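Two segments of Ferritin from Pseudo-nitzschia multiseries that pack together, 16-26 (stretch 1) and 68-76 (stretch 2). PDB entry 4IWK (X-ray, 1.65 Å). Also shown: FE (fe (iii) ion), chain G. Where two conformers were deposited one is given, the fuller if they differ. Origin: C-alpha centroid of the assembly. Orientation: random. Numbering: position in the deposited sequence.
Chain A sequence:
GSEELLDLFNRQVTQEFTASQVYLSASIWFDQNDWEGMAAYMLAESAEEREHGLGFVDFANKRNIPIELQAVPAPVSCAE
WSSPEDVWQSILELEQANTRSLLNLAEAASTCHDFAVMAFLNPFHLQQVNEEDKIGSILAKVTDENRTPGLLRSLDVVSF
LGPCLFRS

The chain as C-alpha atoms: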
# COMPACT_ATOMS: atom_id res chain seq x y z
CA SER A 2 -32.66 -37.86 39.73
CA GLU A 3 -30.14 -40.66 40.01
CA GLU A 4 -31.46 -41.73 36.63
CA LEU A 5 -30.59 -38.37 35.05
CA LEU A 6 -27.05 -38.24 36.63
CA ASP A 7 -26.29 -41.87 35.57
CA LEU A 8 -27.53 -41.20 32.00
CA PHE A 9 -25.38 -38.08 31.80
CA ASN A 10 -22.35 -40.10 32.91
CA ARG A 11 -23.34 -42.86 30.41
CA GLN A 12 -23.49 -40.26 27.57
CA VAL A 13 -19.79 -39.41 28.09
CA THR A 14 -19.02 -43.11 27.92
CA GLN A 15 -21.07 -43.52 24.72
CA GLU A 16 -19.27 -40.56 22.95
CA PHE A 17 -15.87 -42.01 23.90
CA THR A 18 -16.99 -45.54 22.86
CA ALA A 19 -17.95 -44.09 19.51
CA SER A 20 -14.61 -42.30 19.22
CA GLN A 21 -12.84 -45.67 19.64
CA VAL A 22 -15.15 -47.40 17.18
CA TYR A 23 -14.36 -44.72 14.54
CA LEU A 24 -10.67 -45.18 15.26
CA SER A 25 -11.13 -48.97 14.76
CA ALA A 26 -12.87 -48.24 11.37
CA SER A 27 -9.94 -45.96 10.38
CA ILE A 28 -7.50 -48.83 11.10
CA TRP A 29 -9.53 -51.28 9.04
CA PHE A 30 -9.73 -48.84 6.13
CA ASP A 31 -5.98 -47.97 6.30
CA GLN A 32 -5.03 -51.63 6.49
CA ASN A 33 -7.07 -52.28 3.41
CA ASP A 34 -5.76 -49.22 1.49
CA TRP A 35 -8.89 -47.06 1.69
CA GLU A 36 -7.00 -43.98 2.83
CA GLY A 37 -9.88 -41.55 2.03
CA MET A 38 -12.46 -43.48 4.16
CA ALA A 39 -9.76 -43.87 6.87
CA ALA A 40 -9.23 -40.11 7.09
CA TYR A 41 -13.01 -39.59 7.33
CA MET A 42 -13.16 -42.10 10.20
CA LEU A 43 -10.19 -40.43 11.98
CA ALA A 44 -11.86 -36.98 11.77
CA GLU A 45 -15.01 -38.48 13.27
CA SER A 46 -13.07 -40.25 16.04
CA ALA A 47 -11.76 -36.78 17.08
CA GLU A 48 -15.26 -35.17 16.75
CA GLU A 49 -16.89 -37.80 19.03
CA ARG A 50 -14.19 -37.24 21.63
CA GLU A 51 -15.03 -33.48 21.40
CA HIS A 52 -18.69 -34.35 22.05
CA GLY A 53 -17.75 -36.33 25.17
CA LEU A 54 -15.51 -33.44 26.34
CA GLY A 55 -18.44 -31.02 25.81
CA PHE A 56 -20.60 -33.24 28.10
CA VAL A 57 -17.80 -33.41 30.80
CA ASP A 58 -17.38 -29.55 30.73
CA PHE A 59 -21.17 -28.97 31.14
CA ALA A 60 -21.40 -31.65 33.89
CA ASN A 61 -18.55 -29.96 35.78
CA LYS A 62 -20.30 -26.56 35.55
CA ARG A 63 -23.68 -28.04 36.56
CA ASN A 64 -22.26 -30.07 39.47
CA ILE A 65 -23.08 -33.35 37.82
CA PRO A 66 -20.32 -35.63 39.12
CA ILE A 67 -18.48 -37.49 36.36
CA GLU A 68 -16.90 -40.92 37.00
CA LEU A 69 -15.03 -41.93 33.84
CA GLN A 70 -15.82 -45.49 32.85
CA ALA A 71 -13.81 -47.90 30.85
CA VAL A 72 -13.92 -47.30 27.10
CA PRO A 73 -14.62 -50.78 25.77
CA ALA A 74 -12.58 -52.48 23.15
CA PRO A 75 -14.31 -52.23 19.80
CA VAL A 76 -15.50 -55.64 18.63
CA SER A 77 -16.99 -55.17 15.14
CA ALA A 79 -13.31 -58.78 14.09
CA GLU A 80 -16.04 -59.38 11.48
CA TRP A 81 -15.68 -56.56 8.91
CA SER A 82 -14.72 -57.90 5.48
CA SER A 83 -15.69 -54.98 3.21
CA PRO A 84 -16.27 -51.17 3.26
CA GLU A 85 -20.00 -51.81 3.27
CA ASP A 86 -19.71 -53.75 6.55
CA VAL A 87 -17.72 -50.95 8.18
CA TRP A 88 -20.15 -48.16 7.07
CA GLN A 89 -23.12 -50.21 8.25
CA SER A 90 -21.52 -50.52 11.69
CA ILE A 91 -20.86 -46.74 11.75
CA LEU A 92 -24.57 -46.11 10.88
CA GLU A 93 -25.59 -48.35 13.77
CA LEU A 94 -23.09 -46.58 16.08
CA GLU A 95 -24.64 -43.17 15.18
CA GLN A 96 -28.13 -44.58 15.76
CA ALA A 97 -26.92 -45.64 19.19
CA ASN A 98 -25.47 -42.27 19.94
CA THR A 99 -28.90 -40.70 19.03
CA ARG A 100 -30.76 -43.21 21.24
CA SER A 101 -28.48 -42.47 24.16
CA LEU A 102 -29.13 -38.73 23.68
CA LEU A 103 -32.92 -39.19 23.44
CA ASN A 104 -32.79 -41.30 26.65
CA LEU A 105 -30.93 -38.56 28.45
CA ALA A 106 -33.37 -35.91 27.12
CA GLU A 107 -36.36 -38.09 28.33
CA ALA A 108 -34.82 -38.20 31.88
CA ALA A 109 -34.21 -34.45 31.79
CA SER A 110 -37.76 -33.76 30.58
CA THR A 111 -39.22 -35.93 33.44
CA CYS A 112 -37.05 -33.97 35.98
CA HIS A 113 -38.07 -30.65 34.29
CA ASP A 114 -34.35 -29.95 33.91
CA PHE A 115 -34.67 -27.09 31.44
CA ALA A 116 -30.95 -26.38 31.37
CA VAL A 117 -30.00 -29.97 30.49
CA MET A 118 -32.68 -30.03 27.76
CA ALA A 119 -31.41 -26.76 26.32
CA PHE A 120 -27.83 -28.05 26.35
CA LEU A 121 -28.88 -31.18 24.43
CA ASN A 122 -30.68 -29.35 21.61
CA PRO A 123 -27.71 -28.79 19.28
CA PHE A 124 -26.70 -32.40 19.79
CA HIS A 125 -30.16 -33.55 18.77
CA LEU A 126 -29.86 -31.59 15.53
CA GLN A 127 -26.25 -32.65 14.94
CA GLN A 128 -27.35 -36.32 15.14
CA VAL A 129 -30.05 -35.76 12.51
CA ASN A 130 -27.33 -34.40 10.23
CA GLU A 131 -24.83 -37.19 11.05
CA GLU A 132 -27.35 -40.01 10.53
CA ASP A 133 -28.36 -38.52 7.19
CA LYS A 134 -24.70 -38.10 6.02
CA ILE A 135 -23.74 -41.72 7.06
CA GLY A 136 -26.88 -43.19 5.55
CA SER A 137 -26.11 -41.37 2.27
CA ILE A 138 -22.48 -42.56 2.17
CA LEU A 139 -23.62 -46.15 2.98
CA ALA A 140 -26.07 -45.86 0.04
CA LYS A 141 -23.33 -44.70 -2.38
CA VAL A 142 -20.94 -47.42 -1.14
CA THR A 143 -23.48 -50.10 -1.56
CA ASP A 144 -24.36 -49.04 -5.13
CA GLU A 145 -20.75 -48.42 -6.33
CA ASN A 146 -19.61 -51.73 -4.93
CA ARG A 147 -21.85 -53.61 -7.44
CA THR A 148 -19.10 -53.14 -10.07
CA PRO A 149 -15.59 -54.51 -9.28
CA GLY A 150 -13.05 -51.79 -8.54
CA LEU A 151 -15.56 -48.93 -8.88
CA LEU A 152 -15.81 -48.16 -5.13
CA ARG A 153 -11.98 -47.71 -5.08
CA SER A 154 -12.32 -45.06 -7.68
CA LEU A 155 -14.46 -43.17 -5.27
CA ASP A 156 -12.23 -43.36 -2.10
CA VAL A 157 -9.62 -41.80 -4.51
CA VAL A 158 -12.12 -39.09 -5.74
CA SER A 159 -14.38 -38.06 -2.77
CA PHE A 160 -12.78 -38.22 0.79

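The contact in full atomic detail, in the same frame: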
# COMPACT_ATOMS: atom_id res chain seq x y z
N GLU A 16 -19.99 -41.40 23.98
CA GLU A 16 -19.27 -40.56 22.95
C GLU A 16 -17.84 -41.11 22.86
O GLU A 16 -17.32 -41.25 21.72
CB GLU A 16 -19.17 -39.10 23.40
CG GLU A 16 -20.59 -38.43 23.45
CD GLU A 16 -21.39 -38.37 22.19
OE1 GLU A 16 -20.78 -38.49 21.13
OE2 GLU A 16 -22.63 -38.15 22.29
N PHE A 17 -17.25 -41.48 23.99
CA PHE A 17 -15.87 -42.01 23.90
C PHE A 17 -15.81 -43.42 23.31
O PHE A 17 -14.82 -43.73 22.59
CB PHE A 17 -15.18 -42.00 25.28
CG PHE A 17 -14.93 -40.64 25.84
CD1 PHE A 17 -14.87 -39.48 25.03
CD2 PHE A 17 -14.71 -40.51 27.22
CE1 PHE A 17 -14.59 -38.22 25.59
CE2 PHE A 17 -14.42 -39.26 27.77
CZ PHE A 17 -14.31 -38.11 26.93
N THR A 18 -16.87 -44.22 23.50
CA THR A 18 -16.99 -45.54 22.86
C THR A 18 -17.05 -45.33 21.36
O THR A 18 -16.32 -46.00 20.59
CB THR A 18 -18.27 -46.24 23.37
OG1 THR A 18 -18.10 -46.47 24.77
CG2 THR A 18 -18.51 -47.56 22.67
N ALA A 19 -17.86 -44.37 20.94
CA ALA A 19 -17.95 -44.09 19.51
C ALA A 19 -16.65 -43.54 18.94
O ALA A 19 -16.27 -43.96 17.89
CB ALA A 19 -19.04 -43.06 19.24
N SER A 20 -15.93 -42.75 19.70
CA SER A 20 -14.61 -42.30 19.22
C SER A 20 -13.70 -43.49 18.91
O SER A 20 -12.98 -43.50 17.89
CB SER A 20 -14.00 -41.41 20.31
OG SER A 20 -12.74 -40.94 19.83
N GLN A 21 -13.73 -44.48 19.82
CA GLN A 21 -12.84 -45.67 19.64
C GLN A 21 -13.32 -46.53 18.50
O GLN A 21 -12.51 -47.15 17.77
CB GLN A 21 -12.80 -46.53 20.97
CG GLN A 21 -11.97 -45.85 22.05
CD GLN A 21 -10.46 -45.90 21.61
OE1 GLN A 21 -10.02 -44.91 21.01
NE2 GLN A 21 -9.75 -47.01 21.85
N VAL A 22 -14.66 -46.65 18.32
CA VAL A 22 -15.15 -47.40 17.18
C VAL A 22 -14.73 -46.73 15.82
O VAL A 22 -14.29 -47.42 14.85
CB VAL A 22 -16.68 -47.55 17.28
CG1 VAL A 22 -17.22 -48.21 15.96
CG2 VAL A 22 -17.04 -48.48 18.51
N TYR A 23 -14.86 -45.42 15.76
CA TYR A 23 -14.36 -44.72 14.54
C TYR A 23 -12.89 -44.93 14.36
O TYR A 23 -12.47 -45.12 13.21
CB TYR A 23 -14.68 -43.19 14.72
CG TYR A 23 -16.08 -42.88 14.21
CD1 TYR A 23 -17.04 -42.31 15.04
CD2 TYR A 23 -16.33 -42.91 12.84
CE1 TYR A 23 -18.34 -41.95 14.55
CE2 TYR A 23 -17.58 -42.52 12.31
CZ TYR A 23 -18.55 -42.02 13.17
OH TYR A 23 -19.78 -41.60 12.72
N LEU A 24 -12.10 -44.98 15.47
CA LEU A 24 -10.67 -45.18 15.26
C LEU A 24 -10.48 -46.62 14.74
O LEU A 24 -9.67 -46.85 13.83
CB LEU A 24 -9.93 -45.02 16.61
CG LEU A 24 -8.44 -45.35 16.55
CD1 LEU A 24 -7.79 -44.33 15.57
CD2 LEU A 24 -7.79 -45.16 17.92
N SER A 25 -11.22 -47.60 15.29
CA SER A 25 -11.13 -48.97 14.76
C SER A 25 -11.48 -49.04 13.24
O SER A 25 -10.79 -49.76 12.48
CB SER A 25 -12.02 -49.94 15.58
OG SER A 25 -13.40 -49.83 15.27
N ALA A 26 -12.53 -48.29 12.82
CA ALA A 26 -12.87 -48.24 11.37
C ALA A 26 -11.70 -47.64 10.56
O ALA A 26 -11.38 -48.13 9.48
CB ALA A 26 -14.14 -47.45 11.15
N GLU A 68 -17.84 -39.81 36.75
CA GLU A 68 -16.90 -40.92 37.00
C GLU A 68 -16.66 -41.55 35.62
O GLU A 68 -17.57 -42.13 35.04
CB GLU A 68 -17.57 -41.91 37.94
CG GLU A 68 -16.67 -42.23 39.10
CD GLU A 68 -16.82 -41.21 40.23
OE1 GLU A 68 -17.91 -41.13 40.85
OE2 GLU A 68 -15.85 -40.50 40.50
N LEU A 69 -15.41 -41.39 35.14
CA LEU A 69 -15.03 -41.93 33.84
C LEU A 69 -15.01 -43.43 33.86
O LEU A 69 -14.43 -44.01 34.78
CB LEU A 69 -13.63 -41.38 33.41
CG LEU A 69 -13.48 -39.86 33.12
CD1 LEU A 69 -12.04 -39.54 32.69
CD2 LEU A 69 -14.47 -39.51 31.99
N GLN A 70 -15.74 -44.03 32.96
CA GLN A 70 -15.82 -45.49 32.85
C GLN A 70 -14.80 -45.99 31.85
O GLN A 70 -14.17 -45.21 31.03
CB GLN A 70 -17.20 -46.01 32.43
CG GLN A 70 -18.35 -45.35 33.26
CD GLN A 70 -19.76 -45.84 32.80
OE1 GLN A 70 -20.42 -45.36 31.80
NE2 GLN A 70 -20.25 -46.84 33.56
N ALA A 71 -14.60 -47.30 31.92
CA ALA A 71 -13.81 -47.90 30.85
C ALA A 71 -14.38 -47.57 29.48
O ALA A 71 -15.62 -47.57 29.30
CB ALA A 71 -13.75 -49.44 31.04
N VAL A 72 -13.47 -47.37 28.50
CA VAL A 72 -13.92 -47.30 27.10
C VAL A 72 -13.72 -48.64 26.45
O VAL A 72 -12.57 -49.13 26.30
CB VAL A 72 -13.17 -46.19 26.30
CG1 VAL A 72 -13.90 -45.95 24.98
CG2 VAL A 72 -13.15 -44.84 27.07
N PRO A 73 -14.79 -49.36 26.16
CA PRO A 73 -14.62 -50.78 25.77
C PRO A 73 -13.88 -50.97 24.50
O PRO A 73 -13.87 -50.07 23.59
CB PRO A 73 -16.05 -51.29 25.56
CG PRO A 73 -16.92 -50.09 25.71
CD PRO A 73 -16.19 -48.96 26.38
N ALA A 74 -13.20 -52.09 24.43
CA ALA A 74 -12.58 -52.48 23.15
C ALA A 74 -13.60 -52.63 22.05
O ALA A 74 -14.62 -53.31 22.21
CB ALA A 74 -11.86 -53.80 23.31
N PRO A 75 -13.36 -52.01 20.89
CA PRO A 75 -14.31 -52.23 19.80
C PRO A 75 -14.29 -53.68 19.32
O PRO A 75 -13.20 -54.27 19.24
CB PRO A 75 -13.75 -51.32 18.66
CG PRO A 75 -12.94 -50.28 19.34
CD PRO A 75 -12.36 -50.93 20.59
N VAL A 76 -15.48 -54.22 18.99
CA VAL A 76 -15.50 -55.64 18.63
C VAL A 76 -15.90 -55.88 17.18
O VAL A 76 -15.68 -56.97 16.65
CB VAL A 76 -16.45 -56.44 19.57
CG1 VAL A 76 -15.90 -56.41 21.00
CG2 VAL A 76 -17.86 -55.88 19.51
FE FE G . -21.35 -38.09 19.25
O HOH W 1 -23.28 -37.70 19.89
O HOH W 2 -15.55 -48.99 21.57
O HOH W 3 -11.09 -48.97 23.42
O HOH W 4 -22.12 -38.23 17.28

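An extended strip of chain lies along one flank of a helix, and the two are held together by shape and water, since no direct hydrogen bond passes between them. Residues 16-26 are helical throughout, with each amide from Ser20 to Ala26 bonded to the carbonyl four residues earlier. Residues 68-76 form no regular helix or strand. The two backbones come close at two places: the CA atoms of Thr18 and Val72 are 5.5 Å apart, and those of Val22 and Pro75 are 5.6 Å apart. Four residues on the helix are therefore matched by three on the extended chain, so one helical turn is spanned by a short segment with well-stretched phi/psi values.

The helix offers Phe17, Gln21 and Ser25, spaced four apart, with their CA-to-CB bonds toward the loop; Thr18 and Val22 border them sideways. The loop answers with Val72 and Pro75, which also point toward the helix, while Ala74 between them points away. These two residues have the largest covered areas in the contact.

Val72, in its t rotamer (chi1 -167°), meets the helix surface with both methyls. Val72 CG1 sits 3.4 Å from Phe17 O, 3.7 Å from Thr18 N and 3.5 Å from Gln21 CG, while Val72 CG2 lies 3.9 Å from Phe17 CB. The carbonyl of Phe17 already accepts the Gln21 amide, so a methyl can rest against it without displacing that bond. The m rotamer of Phe17 carries its ring along the loop, where Leu69 CD2 meets the ring edge, 4.2 Å from Phe17 CE2. Leu69 starts sideways, but its m,t conformation brings its end closer to the helix.

Pro75 repeats the theme one turn later. Pro75 CG is 3.5 Å from Gln21 O, a carbonyl already engaged by the Ser25 amide, and Pro75 CB is 4.3 Å from Val22 CG2 and 3.7 Å from Ser25 OG. In the conformer given here, one of two deposited, Ser25 takes the p rotamer, in which its hydroxyl folds back and donates to its own helix (Ser25 OG to Val22 O, 2.6 Å). With that proton spent, the side chain can face an apolar proline ring. Pro73 packs at the border, Pro73 CD 3.5 Å from Thr18 OG1; that hydroxyl, in the m rotamer, is hydrogen-bonded just beyond the stretches.

Gln21 does two jobs. Its m,m conformation lays the aliphatic CG against Val72 and carries the amide onward, where Gln21 NE2 donates to the oxygen of water 3 at 2.8 Å. Pro73 O, 3.0 Å from the oxygen of water 3, is one of several acceptors competing for that water's protons. Water 2 makes a firmer bridge, its oxygen donating to Thr18 O at 3.2 Å and to Pro73 O at 2.8 Å.

Glu16 stands outside the contact; Glu16 OE1 binds the iron FE at 2.0 Å, as befits a ferritin. The rule is economical: a valine methyl and a proline ring each rest against a helix carbonyl already bonded within the helix, and water links Thr18 O to Pro73 O.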